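Local coordinates for type IV pilus assembly protein PilF (Thermus thermophilus HB8, PDB 5OIU) that hydrolyses ATP as a hexameric AAA+ motor protein and is thought thereby to power the assembly of type IVa pili, at residues K113-I118 / V180-P185; P119-L124 / T159-K164; D170-T175 / G186-Q191. All blocks are in the same frame, centred on the assembly; numbering follows the deposited sequence.

Interaction 1: K113-I118 / V180-P185; sequences KKASDI and VEYEIP
Ile118 and Tyr182 carry this contact, which is largely apolar, with no hydrogen bond passing between residues 113-118 and 180-185. The CD1 methyl of Ile118 sits at the root of the tyrosine side chain, 3.7 Å from Tyr182 CB, and also reaches CG and CD2 of the ring. Ile118 CG1 follows it onto the same ring corner, 3.8 Å from Tyr182 CD2, and the two side chains cross obliquely. A second apolar touch extends the patch: Ile118 CD1 lies 4.0 Å from Ile184 CG1, and the one methyl thus touches both residues. In Tyr182, CG stands anti to the carbonyl carbon (chi1 -49°), where Ile118 CD1 reaches it. At the far end of that ring Ala115 CB approaches Tyr182 OH to 3.9 Å.

Both segments are loops of a P-loop ATPase, one following strand 104-111 and the other linking strands 173-177 and 188-191. Lys113 and Ala115 belong to the ATP pocket and touch the nucleotide, while Tyr182 packs on Phe157, another pocket residue, at the start of helix 155-166.

Polar bonds run within the loops or beyond them. Ser116 OG donates to Asp117 O over 3.0 Å, in the carbonyl plane and on a lone pair. Tyr182 O accepts a hydrogen bond from Gln189 NE2.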
loop_
_atom_site.group_PDB
_atom_site.type_symbol
_atom_site.label_atom_id
_atom_site.label_comp_id
_atom_site.label_asym_id
_atom_site.label_seq_id
_atom_site.Cartn_x
_atom_site.Cartn_y
_atom_site.Cartn_z
ATOM N N LYS C 113 -22.650 14.270 -34.822
ATOM C CA LYS C 113 -23.912 13.987 -35.496
ATOM C C LYS C 113 -25.079 14.241 -34.546
ATOM O O LYS C 113 -24.983 13.992 -33.340
ATOM C CB LYS C 113 -23.959 12.534 -35.988
ATOM C CG LYS C 113 -22.949 12.165 -37.070
ATOM C CD LYS C 113 -22.004 11.026 -36.592
ATOM C CE LYS C 113 -22.236 9.663 -37.307
ATOM N NZ LYS C 113 -21.169 8.630 -37.025
ATOM N N LYS C 114 -26.184 14.750 -35.096
ATOM C CA LYS C 114 -27.365 15.039 -34.292
ATOM C C LYS C 114 -27.850 13.771 -33.607
ATOM O O LYS C 114 -28.022 12.727 -34.242
ATOM C CB LYS C 114 -28.472 15.639 -35.162
ATOM C CG LYS C 114 -29.799 15.813 -34.452
ATOM C CD LYS C 114 -29.998 17.224 -33.891
ATOM C CE LYS C 114 -31.358 17.339 -33.227
ATOM N NZ LYS C 114 -31.676 16.172 -32.333
ATOM N N ALA C 115 -28.022 13.860 -32.293
ATOM C CA ALA C 115 -28.294 12.671 -31.511
ATOM C C ALA C 115 -29.615 12.069 -31.941
ATOM O O ALA C 115 -30.601 12.778 -32.162
ATOM C CB ALA C 115 -28.328 13.007 -30.020
ATOM N N SER C 116 -29.621 10.753 -32.096
ATOM C CA SER C 116 -30.877 10.065 -32.314
ATOM C C SER C 116 -31.734 10.123 -31.051
ATOM O O SER C 116 -31.258 10.404 -29.941
ATOM C CB SER C 116 -30.632 8.611 -32.709
ATOM O OG SER C 116 -31.834 7.860 -32.631
ATOM N N ASP C 117 -33.021 9.856 -31.233
ATOM C CA ASP C 117 -33.862 9.615 -30.082
ATOM C C ASP C 117 -33.269 8.486 -29.246
ATOM O O ASP C 117 -32.468 7.669 -29.723
ATOM C CB ASP C 117 -35.284 9.292 -30.530
ATOM C CG ASP C 117 -35.908 10.436 -31.289
ATOM O OD1 ASP C 117 -35.452 11.579 -31.053
ATOM O OD2 ASP C 117 -36.823 10.205 -32.117
ATOM N N ILE C 118 -33.635 8.470 -27.974
ATOM C CA ILE C 118 -33.135 7.402 -27.109
ATOM C C ILE C 118 -33.843 6.101 -27.478
ATOM O O ILE C 118 -35.085 6.069 -27.533
ATOM C CB ILE C 118 -33.346 7.768 -25.637
ATOM C CG1 ILE C 118 -32.739 9.139 -25.354
ATOM C CG2 ILE C 118 -32.717 6.718 -24.710
ATOM C CD1 ILE C 118 -33.526 9.945 -24.358
ATOM N N VAL C 180 -28.101 18.695 -17.757
ATOM C CA VAL C 180 -29.198 17.870 -18.251
ATOM C C VAL C 180 -29.212 17.955 -19.774
ATOM O O VAL C 180 -29.330 19.048 -20.342
ATOM C CB VAL C 180 -30.540 18.324 -17.661
ATOM C CG1 VAL C 180 -31.681 17.713 -18.435
ATOM C CG2 VAL C 180 -30.638 17.923 -16.209
ATOM N N GLU C 181 -29.168 16.809 -20.428
ATOM C CA GLU C 181 -29.138 16.742 -21.905
ATOM C C GLU C 181 -30.519 16.372 -22.441
ATOM O O GLU C 181 -31.235 17.229 -22.896
ATOM C CB GLU C 181 -28.191 15.630 -22.342
ATOM C CG GLU C 181 -26.723 15.946 -22.196
ATOM C CD GLU C 181 -25.825 14.734 -22.350
ATOM O OE1 GLU C 181 -25.611 14.315 -23.468
ATOM O OE2 GLU C 181 -25.357 14.221 -21.353
ATOM N N TYR C 182 -30.850 15.119 -22.422
ATOM C CA TYR C 182 -32.134 14.674 -22.915
ATOM C C TYR C 182 -33.229 14.950 -21.890
ATOM O O TYR C 182 -32.972 15.115 -20.693
ATOM C CB TYR C 182 -32.081 13.180 -23.242
ATOM C CG TYR C 182 -30.886 12.764 -24.089
ATOM C CD1 TYR C 182 -29.636 12.540 -23.511
ATOM C CD2 TYR C 182 -31.015 12.575 -25.466
ATOM C CE1 TYR C 182 -28.538 12.154 -24.290
ATOM C CE2 TYR C 182 -29.923 12.185 -26.258
ATOM C CZ TYR C 182 -28.690 11.978 -25.668
ATOM O OH TYR C 182 -27.610 11.594 -26.455
ATOM N N GLU C 183 -34.469 15.012 -22.391
ATOM C CA GLU C 183 -35.692 15.064 -21.589
ATOM C C GLU C 183 -36.449 13.761 -21.806
ATOM O O GLU C 183 -36.897 13.481 -22.923
ATOM C CB GLU C 183 -36.567 16.246 -21.990
ATOM C CG GLU C 183 -35.823 17.545 -22.132
ATOM C CD GLU C 183 -35.897 18.375 -20.867
ATOM O OE1 GLU C 183 -36.425 19.513 -20.938
ATOM O OE2 GLU C 183 -35.447 17.879 -19.806
ATOM N N ILE C 184 -36.583 12.971 -20.752
ATOM C CA ILE C 184 -37.425 11.776 -20.754
ATOM C C ILE C 184 -38.732 12.118 -20.043
ATOM O O ILE C 184 -38.692 12.687 -18.938
ATOM C CB ILE C 184 -36.737 10.572 -20.069
ATOM C CG1 ILE C 184 -35.552 10.034 -20.884
ATOM C CG2 ILE C 184 -37.732 9.434 -19.851
ATOM C CD1 ILE C 184 -35.226 8.530 -20.617
ATOM N N PRO C 185 -39.887 11.784 -20.621
ATOM C CA PRO C 185 -41.152 11.950 -19.902
ATOM C C PRO C 185 -41.143 11.191 -18.586
ATOM O O PRO C 185 -40.672 10.054 -18.506
ATOM C CB PRO C 185 -42.173 11.348 -20.866
ATOM C CG PRO C 185 -41.382 10.300 -21.607
ATOM C CD PRO C 185 -40.069 10.994 -21.852
#

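Interaction 2: P119-L124 / T159-K164; sequences PEIEDL and TFSILK
Ser161 turns its OG anti to the backbone N (chi1 -171°), off the helix surface and into the bend formed by Pro119, Ile121 and Leu124. Leu124 has CG anti to its carbonyl carbon (chi1 -83°), which puts CG 3.7 Å from Ser161 OG. Ser161 OG donates to Pro119 O at 2.8 Å, the donor standing 43° above the carbonyl plane. Around this bond the neighbours are mostly carbon: Leu124 CD1 comes within 3.6 Å of Ser161 OG, and Ile121 CG2 meets both that oxygen and Ser161 O. Ile121 N is also near Ser161 OG, but the angle is too poor for a hydrogen bond.

One helical turn on, Lys164 crosses Glu120 at about a right angle. The glutamate chain bends at chi2, and its OE2 lies over the aliphatic part of the lysine, 3.4 Å from Lys164 CE. The charged ends remain apart, with Glu120 OE2 4.7 Å from Lys164 NZ. Each has a nearer partner: Glu120 OE1 forms a salt bridge with Arg165, and Lys164 NZ bonds to Ile118 O.

The contact holds the loop between strand 104-111 and helix 128-138 against helix 155-166, the helix that starts at the end of the Walker A P-loop. Its chemistry implies a division of labour: one hydroxyl, packed among buried side chains, ties the loop backbone to the helix by a single bond, whereas the opposite charges at the exposed margin probably add only a diffuse attraction.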
loop_
_atom_site.group_PDB
_atom_site.type_symbol
_atom_site.label_atom_id
_atom_site.label_comp_id
_atom_site.label_asym_id
_atom_site.label_seq_id
_atom_site.Cartn_x
_atom_site.Cartn_y
_atom_site.Cartn_z
ATOM N N PRO C 119 -33.109 5.027 -27.748
ATOM C CA PRO C 119 -33.714 3.764 -28.168
ATOM C C PRO C 119 -34.078 2.871 -26.985
ATOM O O PRO C 119 -33.673 3.099 -25.840
ATOM C CB PRO C 119 -32.592 3.121 -28.980
ATOM C CG PRO C 119 -31.334 3.588 -28.269
ATOM C CD PRO C 119 -31.650 4.908 -27.603
ATOM N N GLU C 120 -34.854 1.837 -27.291
ATOM C CA GLU C 120 -35.061 0.769 -26.330
ATOM C C GLU C 120 -33.758 0.001 -26.144
ATOM O O GLU C 120 -32.905 -0.038 -27.032
ATOM C CB GLU C 120 -36.177 -0.165 -26.798
ATOM C CG GLU C 120 -37.593 0.466 -26.796
ATOM C CD GLU C 120 -37.945 1.184 -25.483
ATOM O OE1 GLU C 120 -37.750 0.608 -24.375
ATOM O OE2 GLU C 120 -38.419 2.341 -25.564
ATOM N N ILE C 121 -33.608 -0.629 -24.979
ATOM C CA ILE C 121 -32.349 -1.290 -24.668
ATOM C C ILE C 121 -32.000 -2.396 -25.661
ATOM O O ILE C 121 -30.849 -2.843 -25.706
ATOM C CB ILE C 121 -32.374 -1.843 -23.238
ATOM C CG1 ILE C 121 -33.586 -2.735 -23.045
ATOM C CG2 ILE C 121 -32.301 -0.718 -22.204
ATOM C CD1 ILE C 121 -33.389 -3.673 -21.876
ATOM N N GLU C 122 -32.965 -2.852 -26.462
ATOM C CA GLU C 122 -32.737 -3.953 -27.390
ATOM C C GLU C 122 -32.041 -3.510 -28.670
ATOM O O GLU C 122 -31.559 -4.369 -29.418
ATOM C CB GLU C 122 -34.065 -4.643 -27.726
ATOM C CG GLU C 122 -34.632 -5.480 -26.572
ATOM C CD GLU C 122 -35.506 -4.672 -25.604
ATOM O OE1 GLU C 122 -35.836 -5.213 -24.517
ATOM O OE2 GLU C 122 -35.854 -3.506 -25.930
ATOM N N ASP C 123 -31.977 -2.204 -28.933
ATOM C CA ASP C 123 -31.215 -1.652 -30.046
ATOM C C ASP C 123 -29.938 -0.958 -29.573
ATOM O O ASP C 123 -29.462 -0.023 -30.221
ATOM C CB ASP C 123 -32.060 -0.664 -30.854
ATOM C CG ASP C 123 -33.441 -1.201 -31.183
ATOM O OD1 ASP C 123 -33.493 -2.292 -31.783
ATOM O OD2 ASP C 123 -34.464 -0.535 -30.848
ATOM N N LEU C 124 -29.385 -1.374 -28.438
ATOM C CA LEU C 124 -28.149 -0.777 -27.954
ATOM C C LEU C 124 -26.914 -1.466 -28.495
ATOM O O LEU C 124 -25.808 -1.052 -28.146
ATOM C CB LEU C 124 -28.089 -0.807 -26.429
ATOM C CG LEU C 124 -28.804 0.320 -25.707
ATOM C CD1 LEU C 124 -28.766 0.044 -24.206
ATOM C CD2 LEU C 124 -28.150 1.620 -26.041
ATOM N N THR C 159 -27.168 5.078 -20.603
ATOM C CA THR C 159 -27.829 5.315 -19.322
ATOM C C THR C 159 -29.309 5.629 -19.504
ATOM O O THR C 159 -30.168 5.055 -18.821
ATOM C CB THR C 159 -27.122 6.456 -18.597
ATOM O OG1 THR C 159 -25.833 5.997 -18.134
ATOM C CG2 THR C 159 -27.966 6.954 -17.451
ATOM N N PHE C 160 -29.629 6.524 -20.445
ATOM C CA PHE C 160 -31.014 6.952 -20.604
ATOM C C PHE C 160 -31.867 5.877 -21.253
ATOM O O PHE C 160 -33.058 5.760 -20.934
ATOM C CB PHE C 160 -31.058 8.247 -21.385
ATOM C CG PHE C 160 -30.836 9.422 -20.525
ATOM C CD1 PHE C 160 -31.879 9.943 -19.770
ATOM C CD2 PHE C 160 -29.571 9.964 -20.393
ATOM C CE1 PHE C 160 -31.668 11.027 -18.930
ATOM C CE2 PHE C 160 -29.353 11.050 -19.558
ATOM C CZ PHE C 160 -30.402 11.585 -18.827
ATOM N N SER C 161 -31.272 5.076 -22.137
ATOM C CA SER C 161 -31.938 3.869 -22.605
ATOM C C SER C 161 -32.356 2.977 -21.440
ATOM O O SER C 161 -33.480 2.466 -21.413
ATOM C CB SER C 161 -31.010 3.116 -23.545
ATOM O OG SER C 161 -31.702 2.065 -24.169
ATOM N N ILE C 162 -31.457 2.778 -20.468
ATOM C CA ILE C 162 -31.794 2.010 -19.270
ATOM C C ILE C 162 -33.029 2.600 -18.594
ATOM O O ILE C 162 -34.053 1.925 -18.414
ATOM C CB ILE C 162 -30.599 1.978 -18.301
ATOM C CG1 ILE C 162 -29.418 1.221 -18.911
ATOM C CG2 ILE C 162 -31.027 1.410 -16.940
ATOM C CD1 ILE C 162 -28.278 1.020 -17.944
ATOM N N LEU C 163 -32.937 3.885 -18.217
ATOM C CA LEU C 163 -34.038 4.586 -17.565
ATOM C C LEU C 163 -35.331 4.507 -18.381
ATOM O O LEU C 163 -36.423 4.421 -17.811
ATOM C CB LEU C 163 -33.644 6.046 -17.317
ATOM C CG LEU C 163 -32.478 6.326 -16.348
ATOM C CD1 LEU C 163 -32.409 7.804 -16.010
ATOM C CD2 LEU C 163 -32.547 5.486 -15.060
ATOM N N LYS C 164 -35.225 4.514 -19.715
ATOM C CA LYS C 164 -36.410 4.321 -20.549
ATOM C C LYS C 164 -37.121 3.019 -20.203
ATOM O O LYS C 164 -38.354 2.970 -20.153
ATOM C CB LYS C 164 -36.027 4.342 -22.024
ATOM C CG LYS C 164 -37.089 4.935 -22.924
ATOM C CD LYS C 164 -36.549 5.117 -24.345
ATOM C CE LYS C 164 -37.626 5.610 -25.312
ATOM N NZ LYS C 164 -37.131 6.781 -26.103
#

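Interaction 3: D170-T175 / G186-Q191; sequences DKNTQT and GINQTQ
Gln174 and Asn188 project from the same face of two parallel strands, the second only weakly bonded, their side chains crossing at about a right angle. Gln174 CG is anti to the backbone N (chi1 178°), and a bend at chi2 folds the amide back over the strand pair. There Gln174 NE2 donates to Thr175 O over 3.0 Å, the acceptor almost in the amide plane, while Gln174 OE1 lies 3.3 Å from Asn188 CB. An alanine at Gln174 would remove this amide and would probably leave Thr175 O with just its weak bond from Thr190 N among the bonds within this strand pair.

On the opposite side of the strand from Gln174, Thr173 meets Ile187 at a slant, methyl against methyl, with Thr173 CG2 3.7 Å from Ile187 CG2. Ile187 CD1 also meets Thr175 CG2, the two side chains roughly perpendicular. On that same side, Thr175 OG1 packs 3.3 Å from Gln189 CG and bonds to Glu177.

The backbones join through Asn188 N to Thr173 O and Thr175 N to Asn188 O, both 2.9 Å. Just ahead of the strand pairing, one water links Lys171 O, Thr173 N and Gly186 O.

Strand 188-191 is the outermost of the mixed ATPase sheet within this chain, next to 173-177, which pairs on its other side with 214-217. Helix 155-166 lies by Ile187 and Gln189 through Phe160, and a second subunit borders the edge strand, its Pro100 O bonded to Thr190 OG1.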
loop_
_atom_site.group_PDB
_atom_site.type_symbol
_atom_site.label_atom_id
_atom_site.label_comp_id
_atom_site.label_asym_id
_atom_site.label_seq_id
_atom_site.Cartn_x
_atom_site.Cartn_y
_atom_site.Cartn_z
ATOM N N ASP C 170 -44.999 3.575 -11.443
ATOM C CA ASP C 170 -45.084 3.328 -10.007
ATOM C C ASP C 170 -43.861 3.829 -9.234
ATOM O O ASP C 170 -43.863 3.735 -8.006
ATOM C CB ASP C 170 -45.255 1.834 -9.731
ATOM C CG ASP C 170 -44.193 1.006 -10.425
ATOM O OD1 ASP C 170 -43.552 1.561 -11.365
ATOM O OD2 ASP C 170 -43.993 -0.172 -10.038
ATOM N N LYS C 171 -42.828 4.345 -9.905
ATOM C CA LYS C 171 -41.535 4.627 -9.283
ATOM C C LYS C 171 -41.175 6.113 -9.368
ATOM O O LYS C 171 -41.546 6.806 -10.320
ATOM C CB LYS C 171 -40.410 3.797 -9.943
ATOM C CG LYS C 171 -40.504 2.281 -9.764
ATOM C CD LYS C 171 -39.275 1.584 -10.344
ATOM C CE LYS C 171 -39.590 0.212 -10.917
ATOM N NZ LYS C 171 -38.567 -0.218 -11.955
ATOM N N ASN C 172 -40.435 6.608 -8.367
ATOM C CA ASN C 172 -39.855 7.952 -8.424
ATOM C C ASN C 172 -38.422 7.832 -8.936
ATOM O O ASN C 172 -37.550 7.298 -8.239
ATOM C CB ASN C 172 -39.898 8.663 -7.069
ATOM C CG ASN C 172 -39.191 10.040 -7.093
ATOM O OD1 ASN C 172 -39.097 10.685 -8.140
ATOM N ND2 ASN C 172 -38.698 10.486 -5.926
ATOM N N THR C 173 -38.194 8.322 -10.156
ATOM C CA THR C 173 -36.881 8.394 -10.778
ATOM C C THR C 173 -36.363 9.823 -10.723
ATOM O O THR C 173 -37.032 10.747 -11.195
ATOM C CB THR C 173 -36.959 7.929 -12.225
ATOM O OG1 THR C 173 -37.548 6.621 -12.249
ATOM C CG2 THR C 173 -35.558 7.925 -12.887
ATOM N N GLN C 174 -35.169 9.996 -10.158
ATOM C CA GLN C 174 -34.560 11.303 -9.944
ATOM C C GLN C 174 -33.105 11.280 -10.403
ATOM O O GLN C 174 -32.329 10.422 -9.963
ATOM C CB GLN C 174 -34.650 11.690 -8.468
ATOM C CG GLN C 174 -34.007 13.018 -8.141
ATOM C CD GLN C 174 -34.779 14.179 -8.722
ATOM O OE1 GLN C 174 -35.919 14.447 -8.316
ATOM N NE2 GLN C 174 -34.170 14.875 -9.684
ATOM N N THR C 175 -32.735 12.222 -11.271
ATOM C CA THR C 175 -31.385 12.352 -11.803
ATOM C C THR C 175 -30.714 13.613 -11.261
ATOM O O THR C 175 -31.373 14.564 -10.840
ATOM C CB THR C 175 -31.383 12.414 -13.341
ATOM O OG1 THR C 175 -31.820 13.708 -13.767
ATOM C CG2 THR C 175 -32.319 11.406 -13.947
ATOM N N GLY C 186 -41.667 11.829 -17.542
ATOM C CA GLY C 186 -41.900 11.108 -16.308
ATOM C C GLY C 186 -40.679 10.670 -15.526
ATOM O O GLY C 186 -40.769 9.715 -14.753
ATOM N N ILE C 187 -39.533 11.308 -15.713
ATOM C CA ILE C 187 -38.473 11.267 -14.716
ATOM C C ILE C 187 -38.243 12.707 -14.261
ATOM O O ILE C 187 -38.529 13.659 -14.994
ATOM C CB ILE C 187 -37.153 10.631 -15.224
ATOM C CG1 ILE C 187 -36.500 11.523 -16.277
ATOM C CG2 ILE C 187 -37.378 9.240 -15.772
ATOM C CD1 ILE C 187 -35.142 11.045 -16.696
ATOM N N ASN C 188 -37.751 12.865 -13.036
ATOM C CA ASN C 188 -37.446 14.176 -12.481
ATOM C C ASN C 188 -35.964 14.456 -12.663
ATOM O O ASN C 188 -35.119 13.659 -12.240
ATOM C CB ASN C 188 -37.813 14.252 -10.996
ATOM C CG ASN C 188 -39.211 13.772 -10.720
ATOM O OD1 ASN C 188 -39.418 12.737 -10.068
ATOM N ND2 ASN C 188 -40.186 14.510 -11.219
ATOM N N GLN C 189 -35.644 15.585 -13.271
ATOM C CA GLN C 189 -34.256 15.884 -13.568
ATOM C C GLN C 189 -33.834 17.193 -12.921
ATOM O O GLN C 189 -34.598 18.168 -12.889
ATOM C CB GLN C 189 -34.022 15.920 -15.072
ATOM C CG GLN C 189 -34.355 14.609 -15.752
ATOM C CD GLN C 189 -34.177 14.677 -17.261
ATOM O OE1 GLN C 189 -35.120 14.976 -17.989
ATOM N NE2 GLN C 189 -32.966 14.387 -17.733
ATOM N N THR C 190 -32.606 17.189 -12.414
ATOM C CA THR C 190 -32.013 18.286 -11.661
ATOM C C THR C 190 -30.612 18.522 -12.203
ATOM O O THR C 190 -29.839 17.569 -12.356
ATOM C CB THR C 190 -31.967 17.943 -10.164
ATOM O OG1 THR C 190 -33.303 17.889 -9.655
ATOM C CG2 THR C 190 -31.157 18.972 -9.365
ATOM N N GLN C 191 -30.296 19.776 -12.516
ATOM C CA GLN C 191 -29.018 20.141 -13.111
ATOM C C GLN C 191 -28.122 20.802 -12.078
ATOM O O GLN C 191 -28.592 21.623 -11.278
ATOM C CB GLN C 191 -29.208 21.101 -14.273
ATOM C CG GLN C 191 -27.960 21.332 -15.032
ATOM C CD GLN C 191 -28.226 22.025 -16.345
ATOM O OE1 GLN C 191 -28.575 21.386 -17.353
ATOM N NE2 GLN C 191 -28.085 23.348 -16.341
HETATM O O HOH W 1 -40.498 8.964 -11.926
#

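The three contacts lie on one side of the chain's centre, their own centres 11 to 16 Å apart, and helix 155-166 stands among them. Along the sequence interaction 2 is nested inside the loop closed by interaction 1, interaction 3 opens after interaction 2 has closed, and interactions 1 and 3 alternate. Residues 113-118 run directly into 119-124, and 180-185 into 186-191, so interaction 1 connects the other two. Phe160 of the helix packs near Ile184 and Ile187. Together the three interactions place the ATP-touching loop and the sheet edge facing a second subunit against one helix, the one that begins at the P-loop.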